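Local coordinates for protein eukaryotic translation initiation factor 4 gamma 2 (Homo sapiens, PDB 4IUL) that probably acts in translation initiation as an eIF4G-like scaffold, its MIF4G domain, built of HEAT repeats, interacting with the RNA helicase eIF4A, at residues I172-I177 and S217-Y222; I159-K164 and M203-P208. All blocks are in the same frame, centred on the assembly; numbering follows the deposited sequence.

In the fold
Followed from the N terminus, the chain passes through helices 141-163, 170-181, 193-210 and 216-227, and each contact joins one of these to the next but one. Contact 2 comes first, closing a loop of 38 residues between 159-164 and 203-208; contact 1 closes one of 39 residues between 172-177 and 217-222. Their segments alternate, so the loops cross instead of nesting, each contact skipping one helix of the HEAT-repeat array. The centres lie about 12 Å apart and the two contacts touch: Leu173 packs on Val206, Cys176 on Ile159, and Met219 on Met203. Together they link four successive helices of the MIF4G domain, 141-163 to 216-227.

Contact 1. Residues I172-I177 and S217-Y222; sequences ILHKCI and SLMDQY
Helices 170-181 and 216-227 belong to the HEAT-repeat array of the MIF4G domain and run nearly parallel here, their segment axes 22° apart. At 12.3 Å the axes are too distant for short side chains to meet, so long and aromatic ones span the gap. Tyr222 and His174 do most of this, each with CG anti to the carbonyl carbon and beside the backbone N (chi1 -79° in His174). The tyrosine ring reaches across to helix 170-181, where CG2 of Ile177 sits almost exactly over its centre, 3.7 Å from the centroid. This CH-pi contact suits a beta-branched residue: with CG1 beside the backbone N, CG2 is left anti to N and projects onto the ring. The opposite face of the tyrosine lies against the carbonyl oxygen of Leu218, one turn earlier. At the tip, Tyr222 OH and His174 ND1 are hydrogen-bonded at 2.9 Å, with either able to donate. At Tyr222, a phenylalanine would lose the hydroxyl and would probably leave the imidazole less firmly fixed in rotation. The two rings meet rim to rim, their planes 33° apart, without stacking. His174 also turns one face to Leu218, whose CD1 stands 4.2 Å from the imidazole centroid, displaced toward the rim. Met219, bent at chi2 and chi3, folds its thioether toward the imidazole from an oblique direction, bringing SD to 4.1 Å from CE1 of His174.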
loop_
_atom_site.group_PDB
_atom_site.type_symbol
_atom_site.label_atom_id
_atom_site.label_comp_id
_atom_site.label_asym_id
_atom_site.label_seq_id
_atom_site.Cartn_x
_atom_site.Cartn_y
_atom_site.Cartn_z
ATOM N N ILE A 172 -0.187 8.619 5.620
ATOM C CA ILE A 172 -1.108 7.732 4.906
ATOM C C ILE A 172 -1.328 6.416 5.641
ATOM O O ILE A 172 -2.401 5.813 5.536
ATOM C CB ILE A 172 -0.634 7.449 3.448
ATOM C CG1 ILE A 172 -1.812 6.924 2.616
ATOM C CG2 ILE A 172 0.472 6.444 3.438
ATOM C CD1 ILE A 172 -1.523 6.780 1.135
ATOM N N LEU A 173 -0.319 5.969 6.385
ATOM C CA LEU A 173 -0.456 4.735 7.149
ATOM C C LEU A 173 -1.512 4.942 8.241
ATOM O O LEU A 173 -2.388 4.100 8.424
ATOM C CB LEU A 173 0.880 4.333 7.766
ATOM C CG LEU A 173 1.931 3.784 6.801
ATOM C CD1 LEU A 173 3.250 3.660 7.527
ATOM C CD2 LEU A 173 1.488 2.430 6.251
ATOM N N HIS A 174 -1.442 6.063 8.958
ATOM C CA HIS A 174 -2.434 6.344 10.004
ATOM C C HIS A 174 -3.824 6.455 9.368
ATOM O O HIS A 174 -4.828 6.088 9.976
ATOM C CB HIS A 174 -2.098 7.647 10.754
ATOM C CG HIS A 174 -1.016 7.495 11.780
ATOM N ND1 HIS A 174 -1.220 6.861 12.988
ATOM C CD2 HIS A 174 0.294 7.841 11.756
ATOM C CE1 HIS A 174 -0.082 6.818 13.659
ATOM N NE2 HIS A 174 0.853 7.404 12.932
ATOM N N LYS A 175 -3.874 6.954 8.139
ATOM C CA LYS A 175 -5.144 7.112 7.438
ATOM C C LYS A 175 -5.746 5.743 7.101
ATOM O O LYS A 175 -6.966 5.585 7.079
ATOM C CB LYS A 175 -4.938 7.937 6.164
ATOM C CG LYS A 175 -6.036 8.945 5.905
ATOM C CD LYS A 175 -5.591 10.010 4.914
ATOM C CE LYS A 175 -4.476 10.862 5.487
ATOM N NZ LYS A 175 -3.997 11.887 4.514
ATOM N N CYS A 176 -4.887 4.759 6.837
ATOM C CA CYS A 176 -5.345 3.410 6.543
ATOM C C CYS A 176 -5.901 2.799 7.836
ATOM O O CYS A 176 -6.993 2.236 7.853
ATOM C CB CYS A 176 -4.186 2.545 6.021
ATOM S SG CYS A 176 -3.642 2.906 4.323
ATOM N N ILE A 177 -5.139 2.920 8.919
ATOM C CA ILE A 177 -5.542 2.381 10.211
ATOM C C ILE A 177 -6.879 2.955 10.669
ATOM O O ILE A 177 -7.726 2.231 11.181
ATOM C CB ILE A 177 -4.483 2.680 11.299
ATOM C CG1 ILE A 177 -3.212 1.874 11.018
ATOM C CG2 ILE A 177 -5.051 2.364 12.693
ATOM C CD1 ILE A 177 -2.104 2.104 12.017
ATOM N N SER A 217 -0.181 9.160 22.084
ATOM C CA SER A 217 -1.611 9.428 22.219
ATOM C C SER A 217 -2.466 8.699 21.175
ATOM O O SER A 217 -3.418 7.993 21.520
ATOM C CB SER A 217 -1.854 10.937 22.128
ATOM O OG SER A 217 -3.226 11.247 22.254
ATOM N N LEU A 218 -2.132 8.882 19.903
ATOM C CA LEU A 218 -2.863 8.245 18.810
ATOM C C LEU A 218 -2.852 6.716 18.896
ATOM O O LEU A 218 -3.895 6.074 18.795
ATOM C CB LEU A 218 -2.259 8.654 17.471
ATOM C CG LEU A 218 -2.931 9.717 16.617
ATOM C CD1 LEU A 218 -2.126 9.853 15.325
ATOM C CD2 LEU A 218 -4.382 9.314 16.310
ATOM N N MET A 219 -1.668 6.138 19.065
ATOM C CA MET A 219 -1.541 4.689 19.148
ATOM C C MET A 219 -2.279 4.120 20.357
ATOM O O MET A 219 -2.937 3.081 20.252
ATOM C CB MET A 219 -0.067 4.287 19.196
ATOM C CG MET A 219 0.726 4.660 17.942
ATOM S SD MET A 219 0.220 3.782 16.452
ATOM C CE MET A 219 1.270 2.356 16.549
ATOM N N ASP A 220 -2.160 4.788 21.500
ATOM C CA ASP A 220 -2.847 4.345 22.712
ATOM C C ASP A 220 -4.333 4.260 22.406
ATOM O O ASP A 220 -5.014 3.309 22.800
ATOM C CB ASP A 220 -2.634 5.333 23.861
ATOM C CG ASP A 220 -1.388 5.041 24.662
ATOM O OD1 ASP A 220 -0.638 4.096 24.314
ATOM O OD2 ASP A 220 -1.160 5.766 25.652
ATOM N N GLN A 221 -4.822 5.266 21.690
ATOM C CA GLN A 221 -6.224 5.342 21.313
ATOM C C GLN A 221 -6.627 4.153 20.423
ATOM O O GLN A 221 -7.700 3.573 20.606
ATOM C CB GLN A 221 -6.472 6.661 20.585
ATOM C CG GLN A 221 -7.895 7.163 20.645
ATOM C CD GLN A 221 -8.059 8.485 19.917
ATOM O OE1 GLN A 221 -7.187 9.361 19.990
ATOM N NE2 GLN A 221 -9.182 8.645 19.222
ATOM N N TYR A 222 -5.766 3.791 19.470
ATOM C CA TYR A 222 -6.036 2.675 18.562
ATOM C C TYR A 222 -6.170 1.352 19.315
ATOM O O TYR A 222 -7.128 0.602 19.119
ATOM C CB TYR A 222 -4.899 2.505 17.548
ATOM C CG TYR A 222 -4.703 3.611 16.530
ATOM C CD1 TYR A 222 -3.443 3.833 15.970
ATOM C CD2 TYR A 222 -5.765 4.416 16.104
ATOM C CE1 TYR A 222 -3.234 4.823 15.018
ATOM C CE2 TYR A 222 -5.568 5.413 15.142
ATOM C CZ TYR A 222 -4.294 5.610 14.605
ATOM O OH TYR A 222 -4.067 6.588 13.661
#

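Contact 2. Residues I159-K164 and M203-P208; sequences IGELGK and MRTVGP
Thr205 buries more surface in this contact than any other residue, and its methyl does the touching. OG1 stands beside the backbone N and anti to the carbonyl carbon (chi1 -56°), which sets CG2 anti to N and projects it at helix 141-163, where CG2 of Thr205 meets CD of Lys164 at 3.7 Å and the carbonyl oxygen of Gly160 at 3.9 Å. The hydroxyl turns back to hydrogen-bond the carbonyl of Gln201 one turn earlier, so a polar group is satisfied within its own helix while the methyl packs. Val206 follows with CG2 4.0 Å from the same Gly160 oxygen, which already accepts a bond from the amide of Lys164. The two helices belong to the HEAT-repeat array of the MIF4G domain, with segment axes 9.1 Å apart at an angle of 40°. Glycine suits position 163 because a beta carbon there would press tightly on CG2 of Val206. Lys164, exposed, crosses Thr205 at about a right angle. Its CG is anti to the backbone N (chi1 180°), and the chain passes across the threonine methyl, touching it with CB and CD, while the bend at chi4 takes the ammonium group away from helix 193-210.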
loop_
_atom_site.group_PDB
_atom_site.type_symbol
_atom_site.label_atom_id
_atom_site.label_comp_id
_atom_site.label_asym_id
_atom_site.label_seq_id
_atom_site.Cartn_x
_atom_site.Cartn_y
_atom_site.Cartn_z
ATOM N N ILE A 159 0.209 -0.533 0.421
ATOM C CA ILE A 159 0.739 0.619 1.139
ATOM C C ILE A 159 1.583 0.112 2.314
ATOM O O ILE A 159 2.698 0.586 2.548
ATOM C CB ILE A 159 -0.408 1.530 1.637
ATOM C CG1 ILE A 159 -1.040 2.248 0.433
ATOM C CG2 ILE A 159 0.115 2.545 2.649
ATOM C CD1 ILE A 159 -2.366 2.958 0.742
ATOM N N GLY A 160 1.057 -0.868 3.043
ATOM C CA GLY A 160 1.805 -1.422 4.155
ATOM C C GLY A 160 3.173 -1.915 3.702
ATOM O O GLY A 160 4.192 -1.600 4.330
ATOM N N GLU A 161 3.210 -2.671 2.605
ATOM C CA GLU A 161 4.472 -3.209 2.095
ATOM C C GLU A 161 5.484 -2.146 1.669
ATOM O O GLU A 161 6.692 -2.364 1.764
ATOM C CB GLU A 161 4.211 -4.169 0.928
ATOM C CG GLU A 161 3.617 -5.510 1.350
ATOM C CD GLU A 161 4.524 -6.295 2.291
ATOM O OE1 GLU A 161 4.135 -6.505 3.458
ATOM O OE2 GLU A 161 5.629 -6.700 1.868
ATOM N N LEU A 162 4.997 -1.006 1.193
ATOM C CA LEU A 162 5.875 0.075 0.776
ATOM C C LEU A 162 6.425 0.787 2.015
ATOM O O LEU A 162 7.606 1.134 2.070
ATOM C CB LEU A 162 5.116 1.067 -0.110
ATOM C CG LEU A 162 4.691 0.588 -1.510
ATOM C CD1 LEU A 162 3.769 1.615 -2.141
ATOM C CD2 LEU A 162 5.920 0.364 -2.387
ATOM N N GLY A 163 5.560 1.003 3.002
ATOM C CA GLY A 163 5.991 1.658 4.228
ATOM C C GLY A 163 7.142 0.902 4.882
ATOM O O GLY A 163 8.080 1.493 5.414
ATOM N N LYS A 164 7.068 -0.420 4.826
ATOM C CA LYS A 164 8.095 -1.279 5.395
ATOM C C LYS A 164 9.484 -0.989 4.808
ATOM O O LYS A 164 10.494 -1.201 5.469
ATOM C CB LYS A 164 7.695 -2.738 5.156
ATOM C CG LYS A 164 8.650 -3.798 5.670
ATOM C CD LYS A 164 7.978 -5.169 5.569
ATOM C CE LYS A 164 8.983 -6.313 5.579
ATOM N NZ LYS A 164 9.766 -6.369 4.300
ATOM N N MET A 203 -0.462 -3.568 11.336
ATOM C CA MET A 203 0.104 -3.333 12.655
ATOM C C MET A 203 1.402 -4.121 12.895
ATOM O O MET A 203 2.346 -3.589 13.483
ATOM C CB MET A 203 -0.942 -3.669 13.724
ATOM C CG MET A 203 -0.917 -2.765 14.943
ATOM S SD MET A 203 -1.326 -1.031 14.614
ATOM C CE MET A 203 0.225 -0.317 14.773
ATOM N N ARG A 204 1.463 -5.376 12.443
ATOM C CA ARG A 204 2.674 -6.183 12.631
ATOM C C ARG A 204 3.787 -5.759 11.680
ATOM O O ARG A 204 4.964 -5.977 11.962
ATOM C CB ARG A 204 2.398 -7.677 12.411
ATOM C CG ARG A 204 1.433 -8.301 13.408
ATOM C CD ARG A 204 1.363 -9.815 13.235
ATOM N NE ARG A 204 2.526 -10.493 13.805
ATOM C CZ ARG A 204 2.700 -10.712 15.107
ATOM N NH1 ARG A 204 1.784 -10.311 15.981
ATOM N NH2 ARG A 204 3.793 -11.329 15.538
ATOM N N THR A 205 3.402 -5.148 10.563
ATOM C CA THR A 205 4.341 -4.697 9.536
ATOM C C THR A 205 4.925 -3.306 9.795
ATOM O O THR A 205 6.135 -3.098 9.686
ATOM C CB THR A 205 3.661 -4.659 8.138
ATOM O OG1 THR A 205 3.109 -5.945 7.820
ATOM C CG2 THR A 205 4.671 -4.274 7.069
ATOM N N VAL A 206 4.060 -2.360 10.145
ATOM C CA VAL A 206 4.461 -0.973 10.373
ATOM C C VAL A 206 4.379 -0.475 11.825
ATOM O O VAL A 206 5.013 0.520 12.182
ATOM C CB VAL A 206 3.609 -0.054 9.466
ATOM C CG1 VAL A 206 3.612 1.362 9.970
ATOM C CG2 VAL A 206 4.156 -0.099 8.058
ATOM N N GLY A 207 3.606 -1.171 12.651
ATOM C CA GLY A 207 3.430 -0.776 14.039
ATOM C C GLY A 207 4.642 -0.258 14.799
ATOM O O GLY A 207 4.593 0.839 15.358
ATOM N N PRO A 208 5.743 -1.020 14.847
ATOM C CA PRO A 208 6.953 -0.602 15.560
ATOM C C PRO A 208 7.534 0.761 15.146
ATOM O O PRO A 208 7.909 1.554 16.006
ATOM C CB PRO A 208 7.925 -1.753 15.295
ATOM C CG PRO A 208 7.022 -2.920 15.146
ATOM C CD PRO A 208 5.909 -2.370 14.289
#